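Local coordinates for uncharacterized protein (Bacteroides eggerthii, PDB 4FTD), which is of unknown function but combines an immunoglobulin-like region with a six-bladed beta-propeller and may take part in carbohydrate metabolism, at residues 400-405 with 439-444; 412-417 with 431-436. All coordinates share one frame; numbering follows the deposited sequence.

How the contacts relate
The two contacts lie side by side in the beta-propeller, with centres about 9 Å apart. Along the chain the order is 400-405, then 412-417, 431-436 and 439-444, so contact 2 falls between the two halves of contact 1. Three of the segments belong to one four-stranded antiparallel sheet. In it, strands 412-420, 426-435 and 439-446 are joined by strand 120-125 from much earlier in the sequence. This pairing of distant strands is consistent with the closure that seals propeller rings. Segment 400-405 leaves the sheet of the preceding blade. Contact 2 therefore lies within the closing blade, and contact 1 packs it onto its neighbour.

Contact 1. Residues 400-405 with 439-444; sequences FKLGGS and GFVICE
Phe-400 lays one face of its ring over Val-441. Methyl CG2 of Val-441 sits 3.8 Å from the ring centroid, a CH-pi contact offset toward the rim. With CG anti to the backbone N (chi1 -171°), the Phe-400 ring is carried beside Val-441. The other methyl, Val-441 CG1, meets Leu-402 CD2 at 3.7 Å and also borders the Phe-400 ring. Val-441 is thus wedged between two side chains of the opposite segment. Cys-443 adds an oblique sulfur-aromatic contact, its SG 4.8 Å from the centroid of the Phe-400 ring. This is blade-to-blade packing in a beta-propeller: the end of strand 398-401 and the loop residue after it meet strand 439-446 of the next sheet, mainly through side chains. The Phe-400 side chain also touches Val-121, Asn-123 and Ser-125 of strand 120-125. An alanine in place of Phe-400 would probably leave Val-441 CG2 without its aromatic partner and open a gap between the blades. The other side of the contact is looser. Lys-401 points away, with its NZ bonded to Ser-367 O. Past Leu-402, which still brings CD1 to 4.3 Å from Gly-439 O, Gly-403 to Ser-405 make no contact with 439-444.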
ATOM      1  N   PHE A 400       0.708  -6.407   8.707  1.00 49.33           N
ATOM      2  CA  PHE A 400       0.189  -7.761   8.667  1.00 45.97           C
ATOM      3  C   PHE A 400       1.394  -8.683   8.735  1.00 47.31           C
ATOM      4  O   PHE A 400       2.193  -8.725   7.821  1.00 45.97           O
ATOM      5  CB  PHE A 400      -0.671  -8.066   7.439  1.00 46.44           C
ATOM      6  CG  PHE A 400      -1.350  -9.407   7.545  1.00 46.99           C
ATOM      7  CD1 PHE A 400      -0.680 -10.568   7.180  1.00 49.43           C
ATOM      8  CD2 PHE A 400      -2.629  -9.512   8.082  1.00 52.01           C
ATOM      9  CE1 PHE A 400      -1.275 -11.815   7.328  1.00 47.87           C
ATOM     10  CE2 PHE A 400      -3.234 -10.760   8.233  1.00 54.26           C
ATOM     11  CZ  PHE A 400      -2.545 -11.911   7.869  1.00 53.39           C
ATOM     12  N   LYS A 401       1.520  -9.385   9.842  1.00 44.66           N
ATOM     13  CA  LYS A 401       2.613 -10.293  10.084  1.00 47.36           C
ATOM     14  C   LYS A 401       2.392 -11.602   9.340  1.00 49.50           C
ATOM     15  O   LYS A 401       1.350 -12.239   9.521  1.00 46.98           O
ATOM     16  CB  LYS A 401       2.704 -10.527  11.579  1.00 51.02           C
ATOM     17  CG  LYS A 401       3.369  -9.384  12.328  1.00 52.92           C
ATOM     18  CD  LYS A 401       3.441  -9.730  13.802  1.00 63.62           C
ATOM     19  CE  LYS A 401       4.835  -9.549  14.352  1.00 78.79           C
ATOM     20  NZ  LYS A 401       5.866 -10.504  13.806  1.00 58.19           N
ATOM     21  N   LEU A 402       3.387 -12.017   8.544  1.00 42.88           N
ATOM     22  CA  LEU A 402       3.292 -13.208   7.702  1.00 46.86           C
ATOM     23  C   LEU A 402       3.730 -14.480   8.443  1.00 43.44           C
ATOM     24  O   LEU A 402       3.589 -15.569   7.916  1.00 48.74           O
ATOM     25  CB  LEU A 402       4.113 -13.015   6.409  1.00 45.55           C
ATOM     26  CG  LEU A 402       3.743 -11.865   5.456  1.00 51.05           C
ATOM     27  CD1 LEU A 402       4.855 -11.574   4.435  1.00 44.23           C
ATOM     28  CD2 LEU A 402       2.440 -12.225   4.785  1.00 40.81           C
ATOM     29  N   GLY A 403       4.286 -14.336   9.646  1.00 45.98           N
ATOM     30  CA  GLY A 403       4.803 -15.483  10.402  1.00 49.73           C
ATOM     31  C   GLY A 403       6.139 -15.959   9.839  1.00 46.78           C
ATOM     32  O   GLY A 403       6.743 -15.337   8.958  1.00 43.71           O
ATOM     33  N   GLY A 404       6.587 -17.076  10.366  1.00 47.07           N
ATOM     34  CA  GLY A 404       7.831 -17.688   9.967  1.00 50.91           C
ATOM     35  C   GLY A 404       8.948 -17.104  10.799  1.00 52.30           C
ATOM     36  O   GLY A 404       8.723 -16.438  11.796  1.00 57.95           O
ATOM     37  N   SER A 405      10.176 -17.375  10.399  1.00 52.28           N
ATOM     38  CA  SER A 405      11.319 -16.865  11.136  1.00 45.24           C
ATOM     39  C   SER A 405      12.440 -16.579  10.147  1.00 49.58           C
ATOM     40  O   SER A 405      12.322 -16.793   8.926  1.00 44.57           O
ATOM     41  CB  SER A 405      11.743 -17.866  12.210  1.00 58.47           C
ATOM     42  OG  SER A 405      12.120 -19.060  11.591  1.00 65.29           O
ATOM     43  N   GLY A 439       4.865 -17.255   3.175  1.00 36.88           N
ATOM     44  CA  GLY A 439       3.639 -17.247   2.393  1.00 41.64           C
ATOM     45  C   GLY A 439       3.279 -15.835   1.911  1.00 41.74           C
ATOM     46  O   GLY A 439       4.126 -14.976   1.847  1.00 41.39           O
ATOM     47  N   PHE A 440       2.007 -15.616   1.593  1.00 43.63           N
ATOM     48  CA  PHE A 440       1.553 -14.339   1.057  1.00 43.91           C
ATOM     49  C   PHE A 440       0.202 -13.926   1.602  1.00 42.64           C
ATOM     50  O   PHE A 440      -0.518 -14.760   2.119  1.00 39.19           O
ATOM     51  CB  PHE A 440       1.573 -14.350  -0.467  1.00 37.68           C
ATOM     52  CG  PHE A 440       0.515 -15.210  -1.152  1.00 36.83           C
ATOM     53  CD1 PHE A 440      -0.760 -14.720  -1.381  1.00 39.44           C
ATOM     54  CD2 PHE A 440       0.839 -16.489  -1.646  1.00 44.57           C
ATOM     55  CE1 PHE A 440      -1.729 -15.504  -2.023  1.00 41.01           C
ATOM     56  CE2 PHE A 440      -0.100 -17.259  -2.300  1.00 43.16           C
ATOM     57  CZ  PHE A 440      -1.378 -16.758  -2.507  1.00 41.69           C
ATOM     58  N   VAL A 441      -0.126 -12.646   1.465  1.00 41.53           N
ATOM     59  CA  VAL A 441      -1.399 -12.078   1.952  1.00 43.00           C
ATOM     60  C   VAL A 441      -1.884 -11.014   0.955  1.00 38.77           C
ATOM     61  O   VAL A 441      -1.071 -10.343   0.262  1.00 40.97           O
ATOM     62  CB  VAL A 441      -1.237 -11.498   3.385  1.00 39.48           C
ATOM     63  CG1 VAL A 441      -0.345 -10.268   3.406  1.00 38.89           C
ATOM     64  CG2 VAL A 441      -2.565 -11.146   4.039  1.00 38.92           C
ATOM     65  N   ILE A 442      -3.214 -10.915   0.812  1.00 40.29           N
ATOM     66  CA  ILE A 442      -3.854  -9.811   0.148  1.00 45.86           C
ATOM     67  C   ILE A 442      -4.718  -9.098   1.207  1.00 46.88           C
ATOM     68  O   ILE A 442      -5.557  -9.738   1.835  1.00 45.40           O
ATOM     69  CB  ILE A 442      -4.751 -10.278  -0.986  1.00 47.09           C
ATOM     70  CG1 ILE A 442      -3.926 -11.031  -2.049  1.00 44.17           C
ATOM     71  CG2 ILE A 442      -5.502  -9.060  -1.576  1.00 45.79           C
ATOM     72  CD1 ILE A 442      -4.774 -11.880  -2.986  1.00 42.54           C
ATOM     73  N   CYS A 443      -4.492  -7.795   1.411  1.00 41.15           N
ATOM     74  CA  CYS A 443      -5.244  -6.985   2.370  1.00 44.94           C
ATOM     75  C   CYS A 443      -5.932  -5.863   1.623  1.00 48.95           C
ATOM     76  O   CYS A 443      -5.250  -5.071   0.950  1.00 50.01           O
ATOM     77  CB  CYS A 443      -4.302  -6.373   3.386  1.00 48.73           C
ATOM     78  SG  CYS A 443      -3.324  -7.595   4.238  1.00 50.48           S
ATOM     79  N   GLU A 444      -7.257  -5.804   1.715  1.00 48.32           N
ATOM     80  CA  GLU A 444      -8.069  -4.820   0.991  1.00 47.88           C
ATOM     81  C   GLU A 444      -8.694  -3.851   1.987  1.00 51.86           C
ATOM     82  O   GLU A 444      -9.158  -4.254   3.066  1.00 50.78           O
ATOM     83  CB  GLU A 444      -9.175  -5.518   0.198  1.00 48.99           C
ATOM     84  CG  GLU A 444      -8.678  -6.623  -0.731  1.00 55.67           C
ATOM     85  CD  GLU A 444      -9.711  -7.075  -1.759  1.00 60.08           C
ATOM     86  OE1 GLU A 444     -10.924  -6.927  -1.505  1.00 57.99           O
ATOM     87  OE2 GLU A 444      -9.318  -7.579  -2.830  1.00 56.43           O
TER

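Contact 2. Residues 412-417 with 431-436; sequences AQTDYY and LFASRT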
ATOM      1  N   ALA A 412      11.445 -11.202  -0.524  1.00 38.43           N
ATOM      2  CA  ALA A 412      10.098 -10.679  -0.258  1.00 36.29           C
ATOM      3  C   ALA A 412       9.682  -9.746  -1.372  1.00 41.00           C
ATOM      4  O   ALA A 412      10.528  -9.066  -1.960  1.00 36.96           O
ATOM      5  CB  ALA A 412      10.024  -9.943   1.080  1.00 36.97           C
ATOM      6  N   GLN A 413       8.390  -9.767  -1.696  1.00 35.42           N
ATOM      7  CA  GLN A 413       7.810  -8.962  -2.748  1.00 37.62           C
ATOM      8  C   GLN A 413       6.581  -8.226  -2.163  1.00 41.85           C
ATOM      9  O   GLN A 413       5.965  -8.638  -1.167  1.00 36.40           O
ATOM     10  CB  GLN A 413       7.331  -9.810  -3.954  1.00 33.64           C
ATOM     11  CG  GLN A 413       8.434 -10.571  -4.677  1.00 36.53           C
ATOM     12  CD  GLN A 413       8.945 -11.768  -3.923  1.00 39.82           C
ATOM     13  OE1 GLN A 413       8.156 -12.521  -3.328  1.00 37.94           O
ATOM     14  NE2 GLN A 413      10.257 -11.984  -3.959  1.00 36.23           N
ATOM     15  N   THR A 414       6.286  -7.105  -2.791  1.00 35.26           N
ATOM     16  CA  THR A 414       5.067  -6.335  -2.555  1.00 40.28           C
ATOM     17  C   THR A 414       4.430  -6.028  -3.900  1.00 38.27           C
ATOM     18  O   THR A 414       5.076  -6.033  -4.954  1.00 38.63           O
ATOM     19  CB  THR A 414       5.313  -5.017  -1.802  1.00 40.40           C
ATOM     20  OG1 THR A 414       6.200  -4.192  -2.563  1.00 43.69           O
ATOM     21  CG2 THR A 414       5.851  -5.280  -0.407  1.00 39.34           C
ATOM     22  N   ASP A 415       3.145  -5.737  -3.856  1.00 37.59           N
ATOM     23  CA  ASP A 415       2.395  -5.309  -5.044  1.00 36.52           C
ATOM     24  C   ASP A 415       1.098  -4.679  -4.560  1.00 43.06           C
ATOM     25  O   ASP A 415       0.717  -4.860  -3.417  1.00 40.07           O
ATOM     26  CB  ASP A 415       2.063  -6.490  -5.978  1.00 35.49           C
ATOM     27  CG  ASP A 415       3.142  -6.766  -7.035  1.00 45.75           C
ATOM     28  OD1 ASP A 415       3.604  -5.808  -7.742  1.00 41.30           O
ATOM     29  OD2 ASP A 415       3.487  -7.976  -7.183  1.00 39.55           O
ATOM     30  N   TYR A 416       0.423  -3.950  -5.433  1.00 44.69           N
ATOM     31  CA  TYR A 416      -0.871  -3.395  -5.059  1.00 44.57           C
ATOM     32  C   TYR A 416      -1.725  -3.217  -6.268  1.00 46.65           C
ATOM     33  O   TYR A 416      -1.211  -3.193  -7.381  1.00 45.10           O
ATOM     34  CB  TYR A 416      -0.683  -2.049  -4.335  1.00 41.50           C
ATOM     35  CG  TYR A 416      -0.142  -0.953  -5.214  1.00 43.33           C
ATOM     36  CD1 TYR A 416       1.237  -0.769  -5.375  1.00 54.30           C
ATOM     37  CD2 TYR A 416      -1.008  -0.072  -5.877  1.00 50.44           C
ATOM     38  CE1 TYR A 416       1.724   0.243  -6.192  1.00 52.16           C
ATOM     39  CE2 TYR A 416      -0.523   0.937  -6.691  1.00 57.61           C
ATOM     40  CZ  TYR A 416       0.838   1.083  -6.830  1.00 54.78           C
ATOM     41  OH  TYR A 416       1.292   2.058  -7.613  1.00 54.85           O
ATOM     42  N   TYR A 417      -3.017  -3.039  -6.018  1.00 43.85           N
ATOM     43  CA  TYR A 417      -4.028  -2.799  -7.026  1.00 41.07           C
ATOM     44  C   TYR A 417      -5.104  -1.868  -6.440  1.00 46.49           C
ATOM     45  O   TYR A 417      -5.552  -2.057  -5.301  1.00 45.31           O
ATOM     46  CB  TYR A 417      -4.673  -4.120  -7.437  1.00 46.40           C
ATOM     47  CG  TYR A 417      -5.868  -3.956  -8.331  1.00 51.11           C
ATOM     48  CD1 TYR A 417      -5.702  -3.633  -9.667  1.00 52.71           C
ATOM     49  CD2 TYR A 417      -7.171  -4.157  -7.840  1.00 58.25           C
ATOM     50  CE1 TYR A 417      -6.801  -3.482 -10.501  1.00 56.92           C
ATOM     51  CE2 TYR A 417      -8.283  -4.015  -8.675  1.00 57.50           C
ATOM     52  CZ  TYR A 417      -8.081  -3.674  -9.995  1.00 62.01           C
ATOM     53  OH  TYR A 417      -9.146  -3.537 -10.831  1.00 69.61           O
ATOM     54  N   LEU A 431      -3.554  -4.454  -1.151  1.00 41.65           N
ATOM     55  CA  LEU A 431      -2.125  -4.568  -0.904  1.00 41.26           C
ATOM     56  C   LEU A 431      -1.761  -6.046  -0.809  1.00 42.32           C
ATOM     57  O   LEU A 431      -2.524  -6.848  -0.285  1.00 47.44           O
ATOM     58  CB  LEU A 431      -1.733  -3.827   0.387  1.00 40.84           C
ATOM     59  CG  LEU A 431      -2.181  -2.358   0.476  1.00 45.31           C
ATOM     60  CD1 LEU A 431      -1.701  -1.805   1.812  1.00 46.70           C
ATOM     61  CD2 LEU A 431      -1.653  -1.487  -0.678  1.00 39.85           C
ATOM     62  N   PHE A 432      -0.592  -6.375  -1.332  1.00 41.73           N
ATOM     63  CA  PHE A 432      -0.056  -7.732  -1.351  1.00 36.34           C
ATOM     64  C   PHE A 432       1.372  -7.700  -0.885  1.00 40.90           C
ATOM     65  O   PHE A 432       2.136  -6.793  -1.263  1.00 37.80           O
ATOM     66  CB  PHE A 432      -0.109  -8.247  -2.766  1.00 40.82           C
ATOM     67  CG  PHE A 432       0.644  -9.550  -3.028  1.00 37.76           C
ATOM     68  CD1 PHE A 432       1.976  -9.531  -3.456  1.00 36.39           C
ATOM     69  CD2 PHE A 432      -0.049 -10.792  -3.001  1.00 39.73           C
ATOM     70  CE1 PHE A 432       2.644 -10.714  -3.767  1.00 35.11           C
ATOM     71  CE2 PHE A 432       0.599 -11.964  -3.343  1.00 37.57           C
ATOM     72  CZ  PHE A 432       1.954 -11.920  -3.714  1.00 35.28           C
ATOM     73  N   ALA A 433       1.733  -8.707  -0.116  1.00 38.35           N
ATOM     74  CA  ALA A 433       3.120  -9.019   0.254  1.00 36.77           C
ATOM     75  C   ALA A 433       3.291 -10.545   0.232  1.00 40.26           C
ATOM     76  O   ALA A 433       2.347 -11.314   0.523  1.00 37.75           O
ATOM     77  CB  ALA A 433       3.493  -8.474   1.631  1.00 39.02           C
ATOM     78  N   SER A 434       4.487 -10.972  -0.141  1.00 38.26           N
ATOM     79  CA  SER A 434       4.900 -12.367  -0.130  1.00 38.42           C
ATOM     80  C   SER A 434       6.306 -12.436   0.415  1.00 40.97           C
ATOM     81  O   SER A 434       7.139 -11.625   0.045  1.00 38.23           O
ATOM     82  CB  SER A 434       4.956 -12.933  -1.555  1.00 42.52           C
ATOM     83  OG  SER A 434       5.195 -14.354  -1.490  1.00 45.70           O
ATOM     84  N   ARG A 435       6.594 -13.461   1.194  1.00 39.28           N
ATOM     85  CA  ARG A 435       7.901 -13.655   1.759  1.00 37.90           C
ATOM     86  C   ARG A 435       8.260 -15.130   1.788  1.00 35.65           C
ATOM     87  O   ARG A 435       7.458 -15.994   2.213  1.00 37.91           O
ATOM     88  CB  ARG A 435       7.968 -13.001   3.111  1.00 39.82           C
ATOM     89  CG  ARG A 435       9.354 -13.013   3.728  1.00 40.09           C
ATOM     90  CD  ARG A 435       9.516 -14.149   4.714  1.00 43.43           C
ATOM     91  NE  ARG A 435      10.795 -14.129   5.389  1.00 42.97           N
ATOM     92  CZ  ARG A 435      11.195 -15.039   6.269  1.00 41.30           C
ATOM     93  NH1 ARG A 435      10.420 -16.071   6.563  1.00 43.45           N
ATOM     94  NH2 ARG A 435      12.381 -14.912   6.864  1.00 45.45           N
ATOM     95  N   THR A 436       9.474 -15.425   1.331  1.00 36.54           N
ATOM     96  CA  THR A 436       9.980 -16.809   1.227  1.00 36.82           C
ATOM     97  C   THR A 436       9.934 -17.577   2.545  1.00 34.45           C
ATOM     98  O   THR A 436      10.446 -17.091   3.549  1.00 38.49           O
ATOM     99  CB  THR A 436      11.402 -16.839   0.666  1.00 40.59           C
ATOM    100  OG1 THR A 436      11.395 -16.149  -0.589  1.00 39.07           O
ATOM    101  CG2 THR A 436      11.924 -18.279   0.505  1.00 36.39           C
TER
HETATM  102  O   HOH W   1       8.137 -14.614  -1.607  1.00 41.92           O
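Phe-432 overlaps the backbone and the CB of Asp-415 on the neighbouring strand. Its CB lies 3.5 Å from Asp-415 O, and CD1 comes 4.0 Å from Asp-415 CB. CG is anti to the backbone N (chi1 169°), and the ring turns an edge, in plane, to Asp-415 N. The same two residues are joined by a pair of backbone bonds. Phe-432 N gives to Asp-415 O at 2.9 Å, while Asp-415 N gives back to Phe-432 O. Gln-413 and Ser-434 form the next hydrogen-bonded pair. Here Gln-413 N meets Ser-434 O at 2.8 Å, and Ser-434 N returns a bond to Gln-413 O. A water bridges their side chains: it donates to Gln-413 OE1 at 2.7 Å and is bonded to Ser-434 OG at 3.0 Å. The segments are the paired parts of the hairpin of strands 412-420 and 426-435, probably the inner half of the blade, as in other propellers, with strand 412-420 at the sheet edge. Each face meets a different neighbouring blade. Beside Gln-413, Asp-415 and Ser-434 runs strand 138-143: Asp-415 OD2 bonds to Ser-142 OG and Tyr-143 N, and Gln-413 NE2 to Arg-139 O. Asp-415 OD1 also forms a salt bridge with Lys-343 of strand 342-347, in the preceding blade. On the other face, Thr-414 OG1 bonds to Ala-341 O and Arg-435 NE to Ala-358 O. There Leu-431 CD2 packs on Tyr-416 CB at 3.8 Å, and Ala-412 CB lies 4.1 Å from Arg-435 CG. Ala-412, Thr-414 and Ala-433 on this face touch Cys-356 of strand 350-357.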